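Hypothetical acetyltransferase (Deinococcus radiodurans, PDB 3S6F) binds coenzyme A in a GNAT-type fold and probably transfers an acetyl group to an amine. Local coordinates at residues A8-Q13 / L88-E93; A47-L52 / T100-L105; P77-Q82 / P118-L123. All blocks are in the same frame, centred on the assembly; numbering follows the deposited sequence.

Contact 1 of 3, residues A8-Q13 / L88-E93. With COA (coenzyme A), chain B.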
loop_
_atom_site.group_PDB
_atom_site.type_symbol
_atom_site.label_atom_id
_atom_site.label_comp_id
_atom_site.label_asym_id
_atom_site.label_seq_id
_atom_site.Cartn_x
_atom_site.Cartn_y
_atom_site.Cartn_z
ATOM N N ALA A 8 -23.896 3.021 19.857
ATOM C CA ALA A 8 -23.763 4.116 20.788
ATOM C C ALA A 8 -22.649 3.942 21.794
ATOM O O ALA A 8 -22.094 4.944 22.187
ATOM C CB ALA A 8 -25.114 4.429 21.498
ATOM N N ASP A 9 -22.332 2.735 22.265
ATOM C CA ASP A 9 -21.164 2.532 23.168
ATOM C C ASP A 9 -20.041 1.735 22.416
ATOM O O ASP A 9 -19.446 0.741 22.896
ATOM C CB ASP A 9 -21.539 1.822 24.477
ATOM C CG ASP A 9 -23.019 1.868 24.773
ATOM O OD1 ASP A 9 -23.434 2.878 25.352
ATOM O OD2 ASP A 9 -23.742 0.892 24.429
ATOM N N ILE A 10 -19.814 2.122 21.185
ATOM C CA ILE A 10 -18.559 1.755 20.510
ATOM C C ILE A 10 -17.662 2.939 20.626
ATOM O O ILE A 10 -18.077 4.091 20.369
ATOM C CB ILE A 10 -18.802 1.402 19.038
ATOM C CG1 ILE A 10 -19.655 0.127 18.923
ATOM C CG2 ILE A 10 -17.469 1.244 18.293
ATOM C CD1 ILE A 10 -19.128 -1.062 19.748
ATOM N N GLN A 11 -16.426 2.665 21.016
ATOM C CA GLN A 11 -15.374 3.644 21.073
ATOM C C GLN A 11 -14.290 3.332 20.070
ATOM O O GLN A 11 -14.038 2.176 19.766
ATOM C CB GLN A 11 -14.806 3.681 22.481
ATOM C CG GLN A 11 -15.869 4.217 23.505
ATOM C CD GLN A 11 -15.232 4.692 24.789
ATOM O OE1 GLN A 11 -15.082 3.917 25.738
ATOM N NE2 GLN A 11 -14.798 5.947 24.808
ATOM N N PHE A 12 -13.607 4.366 19.610
ATOM C CA PHE A 12 -12.559 4.224 18.597
ATOM C C PHE A 12 -11.234 4.668 19.162
ATOM O O PHE A 12 -11.158 5.618 19.966
ATOM C CB PHE A 12 -12.893 5.089 17.380
ATOM C CG PHE A 12 -14.155 4.703 16.716
ATOM C CD1 PHE A 12 -15.367 5.249 17.104
ATOM C CD2 PHE A 12 -14.156 3.806 15.654
ATOM C CE1 PHE A 12 -16.529 4.909 16.493
ATOM C CE2 PHE A 12 -15.318 3.450 15.035
ATOM C CZ PHE A 12 -16.531 3.993 15.451
ATOM N N GLN A 13 -10.158 4.021 18.712
ATOM C CA GLN A 13 -8.820 4.435 19.063
ATOM C C GLN A 13 -7.858 4.091 17.935
ATOM O O GLN A 13 -8.140 3.228 17.108
ATOM C CB GLN A 13 -8.350 3.882 20.411
ATOM C CG GLN A 13 -8.149 2.410 20.447
ATOM C CD GLN A 13 -7.811 1.958 21.828
ATOM O OE1 GLN A 13 -8.685 1.942 22.702
ATOM N NE2 GLN A 13 -6.567 1.606 22.051
ATOM N N LEU A 88 -24.455 -1.539 10.393
ATOM C CA LEU A 88 -24.737 -0.410 11.270
ATOM C C LEU A 88 -23.975 0.841 10.864
ATOM O O LEU A 88 -24.078 1.870 11.520
ATOM C CB LEU A 88 -24.398 -0.744 12.721
ATOM C CG LEU A 88 -25.173 -1.838 13.382
ATOM C CD1 LEU A 88 -24.578 -2.224 14.726
ATOM C CD2 LEU A 88 -26.668 -1.425 13.494
ATOM N N GLY A 89 -23.173 0.760 9.804
ATOM C CA GLY A 89 -22.330 1.864 9.378
ATOM C C GLY A 89 -20.917 1.865 9.917
ATOM O O GLY A 89 -20.129 2.774 9.628
ATOM N N LEU A 90 -20.544 0.822 10.659
ATOM C CA LEU A 90 -19.223 0.803 11.298
ATOM C C LEU A 90 -18.074 0.701 10.281
ATOM O O LEU A 90 -17.028 1.340 10.454
ATOM C CB LEU A 90 -19.171 -0.260 12.369
ATOM C CG LEU A 90 -17.896 -0.316 13.195
ATOM C CD1 LEU A 90 -17.624 1.003 13.884
ATOM C CD2 LEU A 90 -17.948 -1.465 14.156
ATOM N N GLY A 91 -18.234 -0.127 9.253
ATOM C CA GLY A 91 -17.185 -0.234 8.262
ATOM C C GLY A 91 -16.920 1.090 7.573
ATOM O O GLY A 91 -15.773 1.469 7.344
ATOM N N SER A 92 -17.996 1.787 7.197
ATOM C CA SER A 92 -17.865 3.100 6.576
ATOM C C SER A 92 -17.201 4.096 7.521
ATOM O O SER A 92 -16.359 4.897 7.096
ATOM C CB SER A 92 -19.224 3.607 6.146
ATOM O OG SER A 92 -19.768 2.791 5.107
ATOM N N GLU A 93 -17.570 4.049 8.789
ATOM C CA GLU A 93 -16.994 4.932 9.785
ATOM C C GLU A 93 -15.496 4.669 9.969
ATOM O O GLU A 93 -14.711 5.619 10.089
ATOM C CB GLU A 93 -17.759 4.805 11.097
ATOM C CG GLU A 93 -17.271 5.750 12.188
ATOM C CD GLU A 93 -17.520 7.209 11.952
ATOM O OE1 GLU A 93 -18.397 7.536 11.120
ATOM O OE2 GLU A 93 -16.838 8.028 12.576
HETATM N N1A COA B . -21.570 -8.122 -0.731
HETATM C C2A COA B . -22.485 -7.140 -1.044
HETATM N N3A COA B . -22.572 -5.968 -0.329
HETATM C C4A COA B . -21.736 -5.800 0.726
HETATM C C5A COA B . -20.824 -6.789 1.081
HETATM C C6A COA B . -20.719 -7.955 0.327
HETATM N N6A COA B . -19.826 -8.912 0.609
HETATM N N7A COA B . -20.143 -6.337 2.169
HETATM C C8A COA B . -20.625 -5.116 2.488
HETATM N N9A COA B . -21.612 -4.770 1.610
HETATM C C1B COA B . -22.360 -3.515 1.571
HETATM C C2B COA B . -23.853 -3.724 1.785
HETATM O O2B COA B . -24.481 -2.740 1.021
HETATM C C3B COA B . -24.094 -3.421 3.256
HETATM O O3B COA B . -25.418 -3.018 3.558
HETATM P P3B COA B . -26.491 -4.091 4.136
HETATM O O7A COA B . -26.605 -5.175 3.095
HETATM O O8A COA B . -25.950 -4.638 5.432
HETATM O O9A COA B . -27.765 -3.302 4.319
HETATM C C4B COA B . -23.066 -2.318 3.449
HETATM O O4B COA B . -21.963 -2.672 2.626
HETATM C C5B COA B . -22.616 -2.163 4.891
HETATM O O5B COA B . -21.949 -0.922 5.030
HETATM P P1A COA B . -21.509 -0.479 6.519
HETATM O O1A COA B . -20.954 0.893 6.369
HETATM O O2A COA B . -22.596 -0.697 7.531
HETATM O O3A COA B . -20.274 -1.463 6.751
HETATM P P2A COA B . -20.188 -2.775 7.673
HETATM O O4A COA B . -21.324 -3.678 7.376
HETATM O O5A COA B . -19.987 -2.332 9.079
HETATM O O6A COA B . -18.804 -3.346 7.139
HETATM C CBP COA B . -17.505 -4.608 5.580
HETATM C CCP COA B . -18.592 -3.559 5.744
HETATM C CDP COA B . -16.220 -4.121 6.277
HETATM C CEP COA B . -17.216 -4.794 4.073
HETATM C CAP COA B . -18.050 -5.902 6.210
HETATM O OAP COA B . -19.071 -6.465 5.406
HETATM C C9P COA B . -16.951 -6.925 6.375
HETATM O O9P COA B . -16.179 -6.917 7.455
HETATM N N8P COA B . -16.786 -7.877 5.467
HETATM C C7P COA B . -15.739 -8.886 5.581
HETATM C C6P COA B . -14.333 -8.369 5.245
HETATM C C5P COA B . -14.356 -7.570 3.973
HETATM O O5P COA B . -14.933 -8.021 2.979
HETATM N N4P COA B . -13.712 -6.395 4.013
HETATM C C3P COA B . -13.419 -5.615 2.834
HETATM C C2P COA B . -11.928 -5.764 2.531
HETATM S S1P COA B . -11.479 -7.427 1.929
#

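Contact 2 of 3, residues A47-L52 / T100-L105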
loop_
_atom_site.group_PDB
_atom_site.type_symbol
_atom_site.label_atom_id
_atom_site.label_comp_id
_atom_site.label_asym_id
_atom_site.label_seq_id
_atom_site.Cartn_x
_atom_site.Cartn_y
_atom_site.Cartn_z
ATOM N N ALA A 47 1.696 -1.130 11.145
ATOM C CA ALA A 47 0.960 -0.270 10.228
ATOM C C ALA A 47 1.464 1.174 10.350
ATOM O O ALA A 47 1.898 1.598 11.417
ATOM C CB ALA A 47 -0.546 -0.342 10.525
ATOM N N ALA A 48 1.306 1.962 9.302
ATOM C CA ALA A 48 1.497 3.413 9.463
ATOM C C ALA A 48 0.485 3.978 10.436
ATOM O O ALA A 48 0.827 4.713 11.370
ATOM C CB ALA A 48 1.436 4.142 8.129
ATOM N N VAL A 49 -0.791 3.681 10.206
ATOM C CA VAL A 49 -1.904 4.109 11.044
ATOM C C VAL A 49 -2.938 3.000 11.024
ATOM O O VAL A 49 -2.975 2.146 10.117
ATOM C CB VAL A 49 -2.535 5.459 10.593
ATOM C CG1 VAL A 49 -1.535 6.628 10.667
ATOM C CG2 VAL A 49 -3.175 5.329 9.213
ATOM N N PHE A 50 -3.824 3.033 11.996
ATOM C CA PHE A 50 -4.946 2.096 12.069
ATOM C C PHE A 50 -6.035 2.696 12.926
ATOM O O PHE A 50 -5.785 3.650 13.676
ATOM C CB PHE A 50 -4.509 0.710 12.599
ATOM C CG PHE A 50 -3.957 0.765 13.978
ATOM C CD1 PHE A 50 -4.782 0.708 15.097
ATOM C CD2 PHE A 50 -2.592 0.887 14.186
ATOM C CE1 PHE A 50 -4.262 0.768 16.372
ATOM C CE2 PHE A 50 -2.085 0.949 15.471
ATOM C CZ PHE A 50 -2.925 0.889 16.558
ATOM N N VAL A 51 -7.238 2.124 12.819
ATOM C CA VAL A 51 -8.357 2.500 13.677
ATOM C C VAL A 51 -9.020 1.228 14.199
ATOM O O VAL A 51 -9.245 0.313 13.416
ATOM C CB VAL A 51 -9.406 3.391 12.972
ATOM C CG1 VAL A 51 -10.439 3.929 13.972
ATOM C CG2 VAL A 51 -8.747 4.558 12.221
ATOM N N LEU A 52 -9.278 1.182 15.492
ATOM C CA LEU A 52 -9.996 0.114 16.161
ATOM C C LEU A 52 -11.331 0.610 16.681
ATOM O O LEU A 52 -11.403 1.711 17.221
ATOM C CB LEU A 52 -9.188 -0.396 17.382
ATOM C CG LEU A 52 -7.719 -0.724 17.141
ATOM C CD1 LEU A 52 -7.049 -1.227 18.414
ATOM C CD2 LEU A 52 -7.553 -1.754 16.007
ATOM N N THR A 100 -8.896 10.063 7.679
ATOM C CA THR A 100 -8.513 11.212 8.504
ATOM C C THR A 100 -7.106 11.009 9.074
ATOM O O THR A 100 -6.259 11.933 9.050
ATOM C CB THR A 100 -9.523 11.460 9.602
ATOM O OG1 THR A 100 -10.776 11.814 8.984
ATOM C CG2 THR A 100 -9.051 12.548 10.579
ATOM N N GLU A 101 -6.798 9.816 9.567
ATOM C CA GLU A 101 -5.453 9.549 10.120
ATOM C C GLU A 101 -4.357 9.665 9.085
ATOM O O GLU A 101 -3.248 10.109 9.367
ATOM C CB GLU A 101 -5.372 8.209 10.803
ATOM C CG GLU A 101 -6.230 8.033 12.034
ATOM C CD GLU A 101 -5.979 9.098 13.057
ATOM O OE1 GLU A 101 -4.815 9.211 13.484
ATOM O OE2 GLU A 101 -6.909 9.797 13.445
ATOM N N LEU A 102 -4.661 9.268 7.851
ATOM C CA LEU A 102 -3.697 9.307 6.766
ATOM C C LEU A 102 -3.390 10.709 6.291
ATOM O O LEU A 102 -2.288 10.971 5.796
ATOM C CB LEU A 102 -4.188 8.473 5.576
ATOM C CG LEU A 102 -4.057 6.961 5.758
ATOM C CD1 LEU A 102 -4.841 6.232 4.698
ATOM C CD2 LEU A 102 -2.582 6.549 5.805
ATOM N N GLY A 103 -4.359 11.607 6.385
ATOM C CA GLY A 103 -4.238 12.938 5.836
ATOM C C GLY A 103 -4.490 12.988 4.328
ATOM O O GLY A 103 -4.843 12.014 3.676
ATOM N N ASP A 104 -4.315 14.165 3.731
ATOM C CA ASP A 104 -4.736 14.394 2.341
ATOM C C ASP A 104 -3.684 14.042 1.289
ATOM O O ASP A 104 -3.522 14.723 0.303
ATOM C CB ASP A 104 -5.239 15.827 2.164
ATOM C CG ASP A 104 -6.617 16.047 2.791
ATOM O OD1 ASP A 104 -7.366 15.063 3.022
ATOM O OD2 ASP A 104 -6.945 17.222 2.990
ATOM N N LEU A 105 -2.984 12.948 1.503
ATOM C CA LEU A 105 -2.059 12.310 0.541
ATOM C C LEU A 105 -2.622 12.244 -0.826
ATOM O O LEU A 105 -3.820 11.950 -0.987
ATOM C CB LEU A 105 -1.838 10.840 0.908
ATOM C CG LEU A 105 -1.202 10.594 2.253
ATOM C CD1 LEU A 105 -1.199 9.111 2.616
ATOM C CD2 LEU A 105 0.220 11.256 2.310
#

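Contact 3 of 3, residues P77-Q82 / P118-L123. With COA (coenzyme A), chain B.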
loop_
_atom_site.group_PDB
_atom_site.type_symbol
_atom_site.label_atom_id
_atom_site.label_comp_id
_atom_site.label_asym_id
_atom_site.label_seq_id
_atom_site.Cartn_x
_atom_site.Cartn_y
_atom_site.Cartn_z
ATOM N N PRO A 77 -4.662 -2.344 3.557
ATOM C CA PRO A 77 -4.686 -3.786 3.343
ATOM C C PRO A 77 -5.914 -4.514 3.848
ATOM O O PRO A 77 -6.371 -5.461 3.207
ATOM C CB PRO A 77 -3.408 -4.267 4.077
ATOM C CG PRO A 77 -2.508 -3.063 4.109
ATOM C CD PRO A 77 -3.467 -1.918 4.313
ATOM N N LEU A 78 -6.372 -4.141 5.039
ATOM C CA LEU A 78 -7.399 -4.884 5.778
ATOM C C LEU A 78 -8.458 -3.966 6.327
ATOM O O LEU A 78 -8.147 -2.930 6.923
ATOM C CB LEU A 78 -6.773 -5.661 6.939
ATOM C CG LEU A 78 -5.667 -6.666 6.632
ATOM C CD1 LEU A 78 -5.000 -7.108 7.942
ATOM C CD2 LEU A 78 -6.187 -7.861 5.813
ATOM N N LEU A 79 -9.711 -4.379 6.193
ATOM C CA LEU A 79 -10.874 -3.754 6.813
ATOM C C LEU A 79 -11.807 -4.885 7.210
ATOM O O LEU A 79 -12.203 -5.674 6.349
ATOM C CB LEU A 79 -11.574 -2.807 5.835
ATOM C CG LEU A 79 -12.940 -2.258 6.270
ATOM C CD1 LEU A 79 -12.800 -1.276 7.432
ATOM C CD2 LEU A 79 -13.673 -1.646 5.078
ATOM N N GLU A 80 -12.216 -4.941 8.472
ATOM C CA GLU A 80 -13.142 -5.982 8.860
ATOM C C GLU A 80 -13.923 -5.554 10.078
ATOM O O GLU A 80 -13.412 -4.988 11.035
ATOM C CB GLU A 80 -12.429 -7.303 9.172
ATOM C CG GLU A 80 -13.372 -8.483 9.342
ATOM C CD GLU A 80 -12.645 -9.822 9.463
ATOM O OE1 GLU A 80 -11.395 -9.819 9.561
ATOM O OE2 GLU A 80 -13.336 -10.872 9.484
ATOM N N VAL A 81 -15.223 -5.854 10.015
ATOM C CA VAL A 81 -16.154 -5.718 11.128
ATOM C C VAL A 81 -16.688 -7.107 11.413
ATOM O O VAL A 81 -17.065 -7.838 10.502
ATOM C CB VAL A 81 -17.300 -4.724 10.800
ATOM C CG1 VAL A 81 -18.392 -4.735 11.855
ATOM C CG2 VAL A 81 -16.727 -3.309 10.580
ATOM N N GLN A 82 -16.706 -7.488 12.680
ATOM C CA GLN A 82 -17.197 -8.826 13.042
ATOM C C GLN A 82 -18.663 -8.949 12.658
ATOM O O GLN A 82 -19.425 -7.995 12.761
ATOM C CB GLN A 82 -16.964 -9.106 14.520
ATOM C CG GLN A 82 -15.458 -9.163 14.778
ATOM C CD GLN A 82 -15.049 -9.692 16.101
ATOM O OE1 GLN A 82 -15.891 -10.077 16.887
ATOM N NE2 GLN A 82 -13.728 -9.744 16.364
ATOM N N PRO A 118 -19.539 -1.639 -4.458
ATOM C CA PRO A 118 -20.458 -0.562 -4.107
ATOM C C PRO A 118 -20.218 0.068 -2.729
ATOM O O PRO A 118 -20.385 1.272 -2.570
ATOM C CB PRO A 118 -21.858 -1.228 -4.204
ATOM C CG PRO A 118 -21.663 -2.379 -5.123
ATOM C CD PRO A 118 -20.240 -2.856 -4.892
ATOM N N PHE A 119 -19.758 -0.724 -1.765
ATOM C CA PHE A 119 -19.418 -0.200 -0.448
ATOM C C PHE A 119 -18.379 0.930 -0.584
ATOM O O PHE A 119 -18.479 1.965 0.058
ATOM C CB PHE A 119 -18.903 -1.348 0.423
ATOM C CG PHE A 119 -18.247 -0.892 1.697
ATOM C CD1 PHE A 119 -19.000 -0.639 2.823
ATOM C CD2 PHE A 119 -16.886 -0.745 1.805
ATOM C CE1 PHE A 119 -18.416 -0.182 4.000
ATOM C CE2 PHE A 119 -16.344 -0.290 2.994
ATOM C CZ PHE A 119 -17.047 -0.025 4.082
ATOM N N TYR A 120 -17.370 0.675 -1.393
ATOM C CA TYR A 120 -16.307 1.646 -1.579
ATOM C C TYR A 120 -16.717 2.822 -2.468
ATOM O O TYR A 120 -16.322 3.963 -2.228
ATOM C CB TYR A 120 -15.037 0.978 -2.117
ATOM C CG TYR A 120 -14.410 0.039 -1.124
ATOM C CD1 TYR A 120 -13.797 0.542 0.016
ATOM C CD2 TYR A 120 -14.391 -1.334 -1.315
ATOM C CE1 TYR A 120 -13.211 -0.295 0.974
ATOM C CE2 TYR A 120 -13.786 -2.179 -0.363
ATOM C CZ TYR A 120 -13.204 -1.652 0.764
ATOM O OH TYR A 120 -12.578 -2.472 1.682
ATOM N N GLU A 121 -17.552 2.570 -3.478
ATOM C CA GLU A 121 -18.031 3.664 -4.323
ATOM C C GLU A 121 -18.850 4.648 -3.495
ATOM O O GLU A 121 -18.747 5.877 -3.688
ATOM C CB GLU A 121 -18.830 3.145 -5.507
ATOM C CG GLU A 121 -17.894 2.487 -6.525
ATOM C CD GLU A 121 -18.561 1.924 -7.757
ATOM O OE1 GLU A 121 -19.726 1.478 -7.627
ATOM O OE2 GLU A 121 -17.878 1.875 -8.823
ATOM N N ARG A 122 -19.629 4.134 -2.520
ATOM C CA ARG A 122 -20.429 5.061 -1.710
ATOM C C ARG A 122 -19.583 5.946 -0.802
ATOM O O ARG A 122 -20.018 7.033 -0.399
ATOM C CB ARG A 122 -21.496 4.308 -0.921
ATOM C CG ARG A 122 -22.623 3.803 -1.816
ATOM C CD ARG A 122 -23.749 3.079 -1.037
ATOM N NE ARG A 122 -24.140 1.824 -1.702
ATOM C CZ ARG A 122 -23.890 0.596 -1.250
ATOM N NH1 ARG A 122 -23.270 0.381 -0.089
ATOM N NH2 ARG A 122 -24.309 -0.440 -1.957
ATOM N N LEU A 123 -18.349 5.521 -0.517
ATOM C CA LEU A 123 -17.395 6.343 0.224
ATOM C C LEU A 123 -16.627 7.368 -0.660
ATOM O O LEU A 123 -15.768 8.132 -0.168
ATOM C CB LEU A 123 -16.396 5.452 0.953
ATOM C CG LEU A 123 -16.963 4.612 2.087
ATOM C CD1 LEU A 123 -16.050 3.483 2.461
ATOM C CD2 LEU A 123 -17.185 5.524 3.273
HETATM N N1A COA B . -21.570 -8.122 -0.731
HETATM C C2A COA B . -22.485 -7.140 -1.044
HETATM N N3A COA B . -22.572 -5.968 -0.329
HETATM C C4A COA B . -21.736 -5.800 0.726
HETATM C C5A COA B . -20.824 -6.789 1.081
HETATM C C6A COA B . -20.719 -7.955 0.327
HETATM N N6A COA B . -19.826 -8.912 0.609
HETATM N N7A COA B . -20.143 -6.337 2.169
HETATM C C8A COA B . -20.625 -5.116 2.488
HETATM N N9A COA B . -21.612 -4.770 1.610
HETATM C C1B COA B . -22.360 -3.515 1.571
HETATM C C2B COA B . -23.853 -3.724 1.785
HETATM O O2B COA B . -24.481 -2.740 1.021
HETATM C C3B COA B . -24.094 -3.421 3.256
HETATM O O3B COA B . -25.418 -3.018 3.558
HETATM P P3B COA B . -26.491 -4.091 4.136
HETATM O O7A COA B . -26.605 -5.175 3.095
HETATM O O8A COA B . -25.950 -4.638 5.432
HETATM O O9A COA B . -27.765 -3.302 4.319
HETATM C C4B COA B . -23.066 -2.318 3.449
HETATM O O4B COA B . -21.963 -2.672 2.626
HETATM C C5B COA B . -22.616 -2.163 4.891
HETATM O O5B COA B . -21.949 -0.922 5.030
HETATM P P1A COA B . -21.509 -0.479 6.519
HETATM O O1A COA B . -20.954 0.893 6.369
HETATM O O2A COA B . -22.596 -0.697 7.531
HETATM O O3A COA B . -20.274 -1.463 6.751
HETATM P P2A COA B . -20.188 -2.775 7.673
HETATM O O4A COA B . -21.324 -3.678 7.376
HETATM O O5A COA B . -19.987 -2.332 9.079
HETATM O O6A COA B . -18.804 -3.346 7.139
HETATM C CBP COA B . -17.505 -4.608 5.580
HETATM C CCP COA B . -18.592 -3.559 5.744
HETATM C CDP COA B . -16.220 -4.121 6.277
HETATM C CEP COA B . -17.216 -4.794 4.073
HETATM C CAP COA B . -18.050 -5.902 6.210
HETATM O OAP COA B . -19.071 -6.465 5.406
HETATM C C9P COA B . -16.951 -6.925 6.375
HETATM O O9P COA B . -16.179 -6.917 7.455
HETATM N N8P COA B . -16.786 -7.877 5.467
HETATM C C7P COA B . -15.739 -8.886 5.581
HETATM C C6P COA B . -14.333 -8.369 5.245
HETATM C C5P COA B . -14.356 -7.570 3.973
HETATM O O5P COA B . -14.933 -8.021 2.979
HETATM N N4P COA B . -13.712 -6.395 4.013
HETATM C C3P COA B . -13.419 -5.615 2.834
HETATM C C2P COA B . -11.928 -5.764 2.531
HETATM S S1P COA B . -11.479 -7.427 1.929
#

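Contact 1 of 3, residues A8-Q13 / L88-E93
F12 and L90 meet at the rim of the phenyl ring: L90 CD1 lies near the ring plane at its edge, 3.5 Å from F12 CZ. F12 and L90 run in opposite senses, lying alongside rather than end on. In the conformer of L90 described here CG stands anti to the backbone N (chi1 -175°), which brings CD1 to the ring. E93 comes to the same corner at about a right angle, its CG 3.8 Å from F12 CZ and placed obliquely to the ring. Only the aliphatic part of E93 is used here; its carboxylate is gripped by salt bridges to R96 and R97, and R97 also makes a cation-pi contact with F12. I10 completes the layer more loosely, with CG2 above one face of the F12 ring, displaced toward its rim, and 4.4 Å from L90 CD1.

Strand 49-54 backs this cluster, A53 touching I10, F12 and L90 alike. While L90 and E93 face the sheet, the other side of the same helical turn holds coenzyme A. G89 N, at the N-cap position, donates to O2A of the cofactor (2.8 Å), and G91 N to O5A at the same length. S92 grips O1A twice, through its backbone N and through its hydroxyl, with S92 OG 2.6 Å from O1A. G91, having no side chain, lets O6A of the cofactor come close. The pyrophosphate therefore sits over the N-terminus of helix 90-102, whose dipole would be expected to favour its negative charge. This glycine-rich turn opening a helix is the pyrophosphate-binding loop of the GNAT fold.

Contact 2 of 3, residues A47-L52 / T100-L105
V49 packs against E101 and L102 where the last turn of helix 90-102 lies over strand 49-54, part of the helix-on-sheet layer of the GNAT fold. The strand begins with a classic beta bulge at A48 and V49.

The contact is carried by aliphatic carbon. V49 has CG1 anti to its carbonyl carbon (chi1 -62°), which leaves CG2 between the backbone N and the carbonyl carbon, the more hindered site, and sends that methyl to the helix. There it meets L102 CD2 at 3.7 Å and E101 CB at 4.0 Å, filling the angle between two successive helix residues. CG1, the other branch, comes beside the backbone of the helix, 4.1 Å from E101 O.

E101 has CG anti to its carbonyl carbon (chi1 -64°), which lays the stem along the strand; the bend at the second torsion (chi2 -55°) then turns only the carboxylate. CB of E101 serves V49, while E101 CG approaches V51 CG2 at 4.3 Å, a valine that also touches L94, R97 and V98 of the preceding turns. L102 starts off along the helix flank, yet its branch CD2 returns to the strand. It also touches S68 and A74, so the leucine spans three strands of the sheet.

After L102 the helix stops at G103, whose positive phi suits a glycine. The chain beyond it turns to the second subunit: R135 of that neighbouring copy donates through its NH1 to both G103 O and L105 O, and N138 of the same copy gives its ND2 to D104 O.

Contact 3 of 3, residues P77-Q82 / P118-L123
Strand 73-81 and helix 117-122 stand well apart here, L79 and Y120 being the nearest pair with 11.4 Å between their CA atoms, and long side chains close the distance. L79, with CG anti to the backbone N (chi1 170°), sends CD2 across to meet two aromatic residues arriving from the opposite direction. The L79 CD2 methyl is 3.6 Å from F119 CE2 and 3.7 Å from Y120 OH, oblique to both rings. The rings brace each other: F119 CD2 lies over the centre of the Y120 ring, and Y120 CE1 lies at the edge of F119, in its plane.

Coenzyme A passes through this junction. On the strand side its pantetheine pairs with the backbone much as another strand would: N4P donates to L79 O at 2.9 Å, and V81 N donates to O9P in an almost straight bond (177°). On the helix side O5B of the cofactor lies at the edge of the F119 ring, in plane, while F119 CE1 comes 3.6 Å from O3A. Y120 OH lies 3.5 Å from C3P, near the thiol end. Replacing F119 with an alanine would probably open a gap between L79 and the pyrophosphate and leave the Y120 ring freer to turn. The guanidinium of R122 lies near the ribose hydroxyl O2B, oblique to it.

M95 of helix 90-102 packs on L79, and M131 of the second subunit on Y120. With one polar atom of each pantetheine amide bonded to the main chain and apolar side chains alongside, the arm is held here without charged groups, consistent with a GNAT-type acyl-CoA N-acyltransferase.

Contact 3 is the buried one, all its touching residues enclosed; contacts 1 and 2 are only partly buried, and contact 2 reaches the surface at E101. Contacts 1 and 2 use opposite ends of helix 90-102 over neighbouring strands, joined where Q13 O probably accepts a hydrogen bond from L52 N. Contacts 1 and 3 share coenzyme A, and there main-chain hydrogen bonds to the cofactor accompany the apolar packing; S92 OG packs on F119 CE1 between them. Contact 2 stays about 12 Å from the cofactor, measured from the V51 side chain, and is aliphatic throughout, whereas aromatic rings enter the other two. Contacts 2 and 3 both touch the second subunit.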